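Local structure of Phospholipase/Carboxylesterase (Haliangium ochraceum, 4Q82) at residues 177-182 against 203-208; 170-175 against 208-213. The protein is probably a serine hydrolase of the alpha/beta-hydrolase fold, named as a phospholipase or carboxylesterase, that cleaves ester bonds. All coordinates share one frame; numbering follows the deposited sequence.

Contact 1 of 2, residues 177-182 against 203-208; sequences AHLDTT and CDLAQV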
ATOM      1  N   ALA A 177     -15.331   4.469   0.791  1.00 24.77           N
ATOM      2  CA  ALA A 177     -15.815   5.832   0.589  1.00 27.41           C
ATOM      3  C   ALA A 177     -15.725   6.258  -0.862  1.00 28.44           C
ATOM      4  O   ALA A 177     -16.575   7.006  -1.342  1.00 30.01           O
ATOM      5  CB  ALA A 177     -15.035   6.811   1.459  1.00 27.45           C
ATOM      6  N   HIS A 178     -14.685   5.796  -1.549  1.00 27.05           N
ATOM      7  CA  HIS A 178     -14.305   6.369  -2.841  1.00 29.42           C
ATOM      8  C   HIS A 178     -14.235   5.368  -3.995  1.00 29.92           C
ATOM      9  O   HIS A 178     -13.604   5.656  -5.014  1.00 30.24           O
ATOM     10  CB  HIS A 178     -12.958   7.086  -2.697  1.00 28.39           C
ATOM     11  CG  HIS A 178     -13.000   8.222  -1.727  1.00 29.60           C
ATOM     12  ND1 HIS A 178     -13.832   9.308  -1.902  1.00 32.85           N
ATOM     13  CD2 HIS A 178     -12.334   8.441  -0.569  1.00 27.99           C
ATOM     14  CE1 HIS A 178     -13.677  10.148  -0.894  1.00 33.09           C
ATOM     15  NE2 HIS A 178     -12.775   9.644  -0.069  1.00 30.41           N
ATOM     16  N   LEU A 179     -14.884   4.211  -3.833  1.00 29.70           N
ATOM     17  CA  LEU A 179     -14.919   3.182  -4.879  1.00 30.36           C
ATOM     18  C   LEU A 179     -15.303   3.747  -6.249  1.00 33.95           C
ATOM     19  O   LEU A 179     -14.658   3.445  -7.243  1.00 33.75           O
ATOM     20  CB  LEU A 179     -15.895   2.063  -4.509  1.00 30.27           C
ATOM     21  CG  LEU A 179     -16.133   0.941  -5.536  1.00 30.43           C
ATOM     22  CD1 LEU A 179     -14.857   0.143  -5.789  1.00 28.51           C
ATOM     23  CD2 LEU A 179     -17.235   0.007  -5.080  1.00 29.99           C
ATOM     24  N   ASP A 180     -16.345   4.571  -6.304  1.00 37.37           N
ATOM     25  CA  ASP A 180     -16.839   5.048  -7.599  1.00 42.08           C
ATOM     26  C   ASP A 180     -15.908   6.050  -8.282  1.00 40.87           C
ATOM     27  O   ASP A 180     -16.042   6.300  -9.472  1.00 44.25           O
ATOM     28  CB  ASP A 180     -18.237   5.643  -7.432  1.00 48.83           C
ATOM     29  CG  ASP A 180     -19.198   4.660  -6.783  1.00 54.30           C
ATOM     30  OD1 ASP A 180     -19.060   3.439  -7.036  1.00 55.93           O
ATOM     31  OD2 ASP A 180     -20.072   5.091  -6.002  1.00 57.61           O
ATOM     32  N   THR A 181     -14.953   6.618  -7.555  1.00 36.56           N
ATOM     33  CA  THR A 181     -14.065   7.604  -8.169  1.00 36.65           C
ATOM     34  C   THR A 181     -12.587   7.240  -8.078  1.00 33.63           C
ATOM     35  O   THR A 181     -11.742   7.924  -8.648  1.00 33.83           O
ATOM     36  CB  THR A 181     -14.227   8.991  -7.535  1.00 38.38           C
ATOM     37  OG1 THR A 181     -13.907   8.902  -6.141  1.00 37.21           O
ATOM     38  CG2 THR A 181     -15.645   9.511  -7.712  1.00 41.42           C
ATOM     39  N   THR A 182     -12.260   6.186  -7.345  1.00 30.74           N
ATOM     40  CA  THR A 182     -10.844   5.874  -7.149  1.00 28.79           C
ATOM     41  C   THR A 182     -10.105   5.628  -8.463  1.00 29.83           C
ATOM     42  O   THR A 182     -10.585   4.922  -9.351  1.00 30.32           O
ATOM     43  CB  THR A 182     -10.633   4.658  -6.236  1.00 26.54           C
ATOM     44  OG1 THR A 182      -9.229   4.471  -6.036  1.00 24.35           O
ATOM     45  CG2 THR A 182     -11.219   3.381  -6.835  1.00 27.16           C
ATOM     46  N   CYS A 203     -20.500  -6.984  -4.665  1.00 31.26           N
ATOM     47  CA  CYS A 203     -19.690  -7.276  -5.841  1.00 31.36           C
ATOM     48  C   CYS A 203     -19.279  -6.029  -6.624  1.00 31.15           C
ATOM     49  O   CYS A 203     -18.411  -6.111  -7.489  1.00 30.74           O
ATOM     50  CB  CYS A 203     -20.416  -8.272  -6.736  1.00 33.90           C
ATOM     51  SG  CYS A 203     -20.468  -9.899  -5.933  1.00 39.98           S
ATOM     52  N   ASP A 204     -19.844  -4.870  -6.300  1.00 30.81           N
ATOM     53  CA  ASP A 204     -19.328  -3.626  -6.887  1.00 30.36           C
ATOM     54  C   ASP A 204     -17.855  -3.433  -6.534  1.00 27.97           C
ATOM     55  O   ASP A 204     -17.079  -2.905  -7.328  1.00 26.78           O
ATOM     56  CB  ASP A 204     -20.130  -2.409  -6.422  1.00 31.72           C
ATOM     57  CG  ASP A 204     -21.570  -2.409  -6.951  1.00 35.62           C
ATOM     58  OD1 ASP A 204     -21.905  -3.244  -7.820  1.00 36.49           O
ATOM     59  OD2 ASP A 204     -22.357  -1.550  -6.509  1.00 37.15           O
ATOM     60  N   LEU A 205     -17.471  -3.847  -5.329  1.00 25.74           N
ATOM     61  CA  LEU A 205     -16.095  -3.717  -4.898  1.00 24.37           C
ATOM     62  C   LEU A 205     -15.173  -4.648  -5.691  1.00 24.33           C
ATOM     63  O   LEU A 205     -13.975  -4.414  -5.786  1.00 23.38           O
ATOM     64  CB  LEU A 205     -15.996  -4.004  -3.406  1.00 22.64           C
ATOM     65  CG  LEU A 205     -14.649  -3.911  -2.692  1.00 20.98           C
ATOM     66  CD1 LEU A 205     -14.049  -2.539  -2.861  1.00 20.76           C
ATOM     67  CD2 LEU A 205     -14.867  -4.211  -1.231  1.00 19.35           C
ATOM     68  N   ALA A 206     -15.740  -5.689  -6.286  1.00 24.74           N
ATOM     69  CA  ALA A 206     -14.927  -6.684  -6.996  1.00 25.61           C
ATOM     70  C   ALA A 206     -14.366  -6.151  -8.322  1.00 26.70           C
ATOM     71  O   ALA A 206     -13.607  -6.841  -9.015  1.00 25.81           O
ATOM     72  CB  ALA A 206     -15.733  -7.953  -7.233  1.00 26.55           C
ATOM     73  N   GLN A 207     -14.717  -4.917  -8.664  1.00 27.97           N
ATOM     74  CA  GLN A 207     -14.138  -4.284  -9.839  1.00 29.02           C
ATOM     75  C   GLN A 207     -12.720  -3.753  -9.585  1.00 26.70           C
ATOM     76  O   GLN A 207     -11.995  -3.420 -10.520  1.00 26.09           O
ATOM     77  CB  GLN A 207     -15.052  -3.165 -10.331  1.00 32.37           C
ATOM     78  CG  GLN A 207     -16.369  -3.687 -10.915  1.00 35.80           C
ATOM     79  CD  GLN A 207     -16.158  -4.633 -12.086  1.00 38.35           C
ATOM     80  OE1 GLN A 207     -16.613  -5.783 -12.069  1.00 39.06           O
ATOM     81  NE2 GLN A 207     -15.488  -4.144 -13.123  1.00 39.75           N
ATOM     82  N   VAL A 208     -12.324  -3.690  -8.320  1.00 23.81           N
ATOM     83  CA  VAL A 208     -10.952  -3.341  -7.954  1.00 23.40           C
ATOM     84  C   VAL A 208     -10.165  -4.606  -7.608  1.00 22.67           C
ATOM     85  O   VAL A 208     -10.594  -5.372  -6.760  1.00 22.59           O
ATOM     86  CB  VAL A 208     -10.933  -2.402  -6.732  1.00 22.58           C
ATOM     87  CG1 VAL A 208      -9.515  -2.082  -6.326  1.00 21.28           C
ATOM     88  CG2 VAL A 208     -11.702  -1.127  -7.041  1.00 24.67           C
TER
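Where helix 167-178 of the alpha/beta-hydrolase fold gives way to the loop leading to strand 186-190, L179 reaches across to D204 and L205 of the 3-10 segment 203-207 and to V208 just after it, ahead of strand 210-215. L179 carries the contact. Its CG stands anti to the backbone N (chi1 176°), which extends the side chain from the loop and lets its two methyls part between different partners. L179 CD1 takes the apolar share: it lies 3.6 Å from V208 CG2, the side chains sliding past each other in opposite directions, and 4.1 Å from L205 CD1, where the leucines cross obliquely. L179 CD2 turns to the backbone of D204 and sits 3.7 Å from D204 O, with D204 CB 4.0 Å from the same methyl. D204 meets L179 through its backbone and CB, and its carboxylate does not touch L179; D204 OD2 is 6.0 Å from D180 OD1, and two like charges at that distance would probably repel mildly. With an alanine here both methyls go, which is likely to open a gap between V208 CG2, L205 CD1 and the D204 backbone and leave the 3-10 segment less firmly set against the loop. T181 N bonds to H178 O at 3.0 Å, turning the loop, whereas A206 N bonds to C203 O within the 3-10 segment and V208 N to L205 O just past it. Beyond the two segments L179 also touches H201 of helix 195-201, L205 packs on A197 and L233, and the disulfide C203-C236 fastens the 3-10 segment to the loop just after helix 224-235. With no hydrogen bond or salt bridge between the segments, cohesion is van der Waals and non-directional, one partly exposed leucine fitted against two apolar side chains and the D204 backbone.

Contact 2 of 2, residues 170-175 against 208-213; sequences GSWNYL and VPIWGF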
ATOM      1  N   GLY A 170      -7.305   1.630   6.930  1.00 14.73           N
ATOM      2  CA  GLY A 170      -7.602   2.908   6.294  1.00 16.43           C
ATOM      3  C   GLY A 170      -7.833   2.731   4.798  1.00 16.39           C
ATOM      4  O   GLY A 170      -8.717   3.370   4.211  1.00 16.50           O
ATOM      5  N   SER A 171      -7.017   1.890   4.172  1.00 14.97           N
ATOM      6  CA  SER A 171      -7.120   1.665   2.733  1.00 15.40           C
ATOM      7  C   SER A 171      -8.444   1.014   2.376  1.00 16.34           C
ATOM      8  O   SER A 171      -9.046   1.347   1.354  1.00 17.43           O
ATOM      9  CB  SER A 171      -5.944   0.799   2.248  1.00 14.94           C
ATOM     10  OG  SER A 171      -4.758   1.585   2.274  1.00 15.57           O
ATOM     11  N   TRP A 172      -8.897   0.071   3.211  1.00 15.25           N
ATOM     12  CA  TRP A 172     -10.214  -0.522   3.009  1.00 16.52           C
ATOM     13  C   TRP A 172     -11.299   0.543   3.128  1.00 18.46           C
ATOM     14  O   TRP A 172     -12.247   0.588   2.327  1.00 19.70           O
ATOM     15  CB  TRP A 172     -10.476  -1.637   4.036  1.00 15.77           C
ATOM     16  CG  TRP A 172      -9.887  -3.015   3.722  1.00 14.94           C
ATOM     17  CD1 TRP A 172      -8.882  -3.649   4.407  1.00 14.50           C
ATOM     18  CD2 TRP A 172     -10.309  -3.930   2.683  1.00 15.63           C
ATOM     19  NE1 TRP A 172      -8.664  -4.900   3.874  1.00 13.88           N
ATOM     20  CE2 TRP A 172      -9.525  -5.099   2.818  1.00 14.87           C
ATOM     21  CE3 TRP A 172     -11.299  -3.888   1.686  1.00 17.23           C
ATOM     22  CZ2 TRP A 172      -9.685  -6.209   1.987  1.00 15.57           C
ATOM     23  CZ3 TRP A 172     -11.446  -4.995   0.837  1.00 17.71           C
ATOM     24  CH2 TRP A 172     -10.640  -6.131   0.986  1.00 16.59           C
ATOM     25  N   ASN A 173     -11.170   1.418   4.128  1.00 17.17           N
ATOM     26  CA  ASN A 173     -12.177   2.466   4.311  1.00 19.41           C
ATOM     27  C   ASN A 173     -12.137   3.476   3.171  1.00 19.67           C
ATOM     28  O   ASN A 173     -13.162   4.064   2.796  1.00 21.18           O
ATOM     29  CB  ASN A 173     -11.968   3.164   5.641  1.00 21.64           C
ATOM     30  CG  ASN A 173     -12.563   2.377   6.781  1.00 25.58           C
ATOM     31  OD1 ASN A 173     -13.551   1.649   6.588  1.00 27.50           O
ATOM     32  ND2 ASN A 173     -11.989   2.519   7.971  1.00 25.69           N
ATOM     33  N   TYR A 174     -10.938   3.674   2.633  1.00 18.52           N
ATOM     34  CA  TYR A 174     -10.769   4.535   1.463  1.00 20.67           C
ATOM     35  C   TYR A 174     -11.574   3.987   0.286  1.00 21.55           C
ATOM     36  O   TYR A 174     -12.280   4.733  -0.409  1.00 23.56           O
ATOM     37  CB  TYR A 174      -9.288   4.654   1.089  1.00 19.63           C
ATOM     38  CG  TYR A 174      -9.071   5.110  -0.338  1.00 20.81           C
ATOM     39  CD1 TYR A 174      -9.219   6.458  -0.694  1.00 22.72           C
ATOM     40  CD2 TYR A 174      -8.725   4.191  -1.338  1.00 19.61           C
ATOM     41  CE1 TYR A 174      -9.044   6.882  -2.011  1.00 24.10           C
ATOM     42  CE2 TYR A 174      -8.545   4.615  -2.675  1.00 20.82           C
ATOM     43  CZ  TYR A 174      -8.699   5.954  -2.994  1.00 23.26           C
ATOM     44  OH  TYR A 174      -8.517   6.373  -4.302  1.00 24.04           O
ATOM     45  N   LEU A 175     -11.466   2.675   0.072  1.00 20.56           N
ATOM     46  CA  LEU A 175     -12.222   2.033  -0.995  1.00 22.12           C
ATOM     47  C   LEU A 175     -13.723   2.100  -0.720  1.00 23.34           C
ATOM     48  O   LEU A 175     -14.522   2.289  -1.629  1.00 25.06           O
ATOM     49  CB  LEU A 175     -11.766   0.579  -1.177  1.00 20.35           C
ATOM     50  CG  LEU A 175     -10.384   0.394  -1.795  1.00 20.28           C
ATOM     51  CD1 LEU A 175      -9.992  -1.087  -1.760  1.00 19.87           C
ATOM     52  CD2 LEU A 175     -10.363   0.931  -3.225  1.00 22.57           C
ATOM     53  N   VAL A 208     -12.324  -3.690  -8.320  1.00 23.81           N
ATOM     54  CA  VAL A 208     -10.952  -3.341  -7.954  1.00 23.40           C
ATOM     55  C   VAL A 208     -10.165  -4.606  -7.608  1.00 22.67           C
ATOM     56  O   VAL A 208     -10.594  -5.372  -6.760  1.00 22.59           O
ATOM     57  CB  VAL A 208     -10.933  -2.402  -6.732  1.00 22.58           C
ATOM     58  CG1 VAL A 208      -9.515  -2.082  -6.326  1.00 21.28           C
ATOM     59  CG2 VAL A 208     -11.702  -1.127  -7.041  1.00 24.67           C
ATOM     60  N   PRO A 209      -9.013  -4.831  -8.259  1.00 22.26           N
ATOM     61  CA  PRO A 209      -8.234  -6.029  -7.934  1.00 21.06           C
ATOM     62  C   PRO A 209      -7.622  -5.888  -6.550  1.00 19.68           C
ATOM     63  O   PRO A 209      -6.979  -4.865  -6.282  1.00 18.40           O
ATOM     64  CB  PRO A 209      -7.139  -6.072  -9.022  1.00 21.43           C
ATOM     65  CG  PRO A 209      -7.558  -5.074 -10.064  1.00 23.84           C
ATOM     66  CD  PRO A 209      -8.419  -4.052  -9.361  1.00 23.26           C
ATOM     67  N   ILE A 210      -7.853  -6.868  -5.679  1.00 19.52           N
ATOM     68  CA  ILE A 210      -7.310  -6.829  -4.329  1.00 17.03           C
ATOM     69  C   ILE A 210      -6.664  -8.170  -3.955  1.00 15.65           C
ATOM     70  O   ILE A 210      -7.203  -9.244  -4.260  1.00 15.41           O
ATOM     71  CB  ILE A 210      -8.406  -6.482  -3.279  1.00 16.90           C
ATOM     72  CG1 ILE A 210      -9.125  -5.184  -3.666  1.00 17.63           C
ATOM     73  CG2 ILE A 210      -7.749  -6.389  -1.872  1.00 14.25           C
ATOM     74  CD1 ILE A 210     -10.340  -4.835  -2.760  1.00 20.07           C
ATOM     75  N   TRP A 211      -5.493  -8.101  -3.327  1.00 14.60           N
ATOM     76  CA  TRP A 211      -4.886  -9.276  -2.716  1.00 14.20           C
ATOM     77  C   TRP A 211      -4.819  -9.015  -1.219  1.00 14.17           C
ATOM     78  O   TRP A 211      -4.092  -8.122  -0.758  1.00 14.87           O
ATOM     79  CB  TRP A 211      -3.496  -9.540  -3.298  1.00 15.47           C
ATOM     80  CG  TRP A 211      -2.896 -10.879  -2.949  1.00 14.72           C
ATOM     81  CD1 TRP A 211      -3.304 -11.748  -1.976  1.00 14.54           C
ATOM     82  CD2 TRP A 211      -1.768 -11.480  -3.590  1.00 14.93           C
ATOM     83  NE1 TRP A 211      -2.476 -12.871  -1.976  1.00 13.96           N
ATOM     84  CE2 TRP A 211      -1.539 -12.725  -2.971  1.00 14.83           C
ATOM     85  CE3 TRP A 211      -0.929 -11.082  -4.645  1.00 15.53           C
ATOM     86  CZ2 TRP A 211      -0.499 -13.582  -3.368  1.00 15.05           C
ATOM     87  CZ3 TRP A 211       0.108 -11.924  -5.040  1.00 17.08           C
ATOM     88  CH2 TRP A 211       0.313 -13.166  -4.405  1.00 16.30           C
ATOM     89  N   GLY A 212      -5.608  -9.770  -0.457  1.00 12.86           N
ATOM     90  CA  GLY A 212      -5.649  -9.603   0.988  1.00 12.68           C
ATOM     91  C   GLY A 212      -4.831 -10.691   1.663  1.00 13.06           C
ATOM     92  O   GLY A 212      -4.825 -11.854   1.209  1.00 14.41           O
ATOM     93  N   PHE A 213      -4.134 -10.310   2.731  1.00 11.16           N
ATOM     94  CA  PHE A 213      -3.245 -11.212   3.501  1.00 11.61           C
ATOM     95  C   PHE A 213      -3.601 -11.142   4.967  1.00 10.78           C
ATOM     96  O   PHE A 213      -3.837 -10.034   5.474  1.00 11.27           O
ATOM     97  CB  PHE A 213      -1.770 -10.800   3.398  1.00 10.76           C
ATOM     98  CG  PHE A 213      -1.149 -11.046   2.065  1.00 12.19           C
ATOM     99  CD1 PHE A 213      -1.373 -10.175   1.003  1.00 11.92           C
ATOM    100  CD2 PHE A 213      -0.320 -12.143   1.887  1.00 11.45           C
ATOM    101  CE1 PHE A 213      -0.780 -10.397  -0.260  1.00 12.50           C
ATOM    102  CE2 PHE A 213       0.286 -12.397   0.621  1.00 12.32           C
ATOM    103  CZ  PHE A 213       0.058 -11.517  -0.439  1.00 12.50           C
TER
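The six-membered ring of the W172 indole meets I210 obliquely, W172 CZ3 lying 3.8 Å from I210 CD1 while W172 CH2 is 4.1 Å from I210 CG2. Two other rings nearby make contacts within their own segments: the Y174 ring has S171 O in plane at its edge, and on the far side of the strand F213 CZ stands 3.2 Å above one face of W211, offset toward the rim. With CG1 anti to the carbonyl carbon and chi2 extended (174°), I210 CD1 reaches the helix and serves two neighbours. L175 comes at it tip to tip, with L175 CD1 3.9 Å from I210 CD1, and its other methyl, L175 CD2, approaches V208 CG1 more loosely at 4.4 Å. All four residues are buried and apolar where they meet, which makes the contact hydrophobic core. Helix 167-178 lies over one face of the central sheet here, and W172 rests on L189 of strand 186-190 as well. Strand 210-215 runs between strands 186-190 and 243-248, and its opposite face, through W211 and F213, packs on helix 268-273.

From the N terminus, the chain passes strand 158-163 and a sulfonylated serine, consistent with the nucleophile elbow, before entering helix 167-178. The helix supplies 170-175 to contact 2, and its last residues with the loop that follows supply 177-182 to contact 1. The chain forms strand 186-190 and helix 195-201 and returns as 203-208, closing contact 1, and as 208-213, closing contact 2. Contact 1 is nested in the loop that contact 2 closes, and V208 belongs to both. They also touch: T182 OG1 and Y174 OH, 2.7 Å apart, probably share a hydrogen bond, and L205 packs on W172 and L175. Together they tie the helix and following loop to strand 210-215 and the 3-10 segment before it.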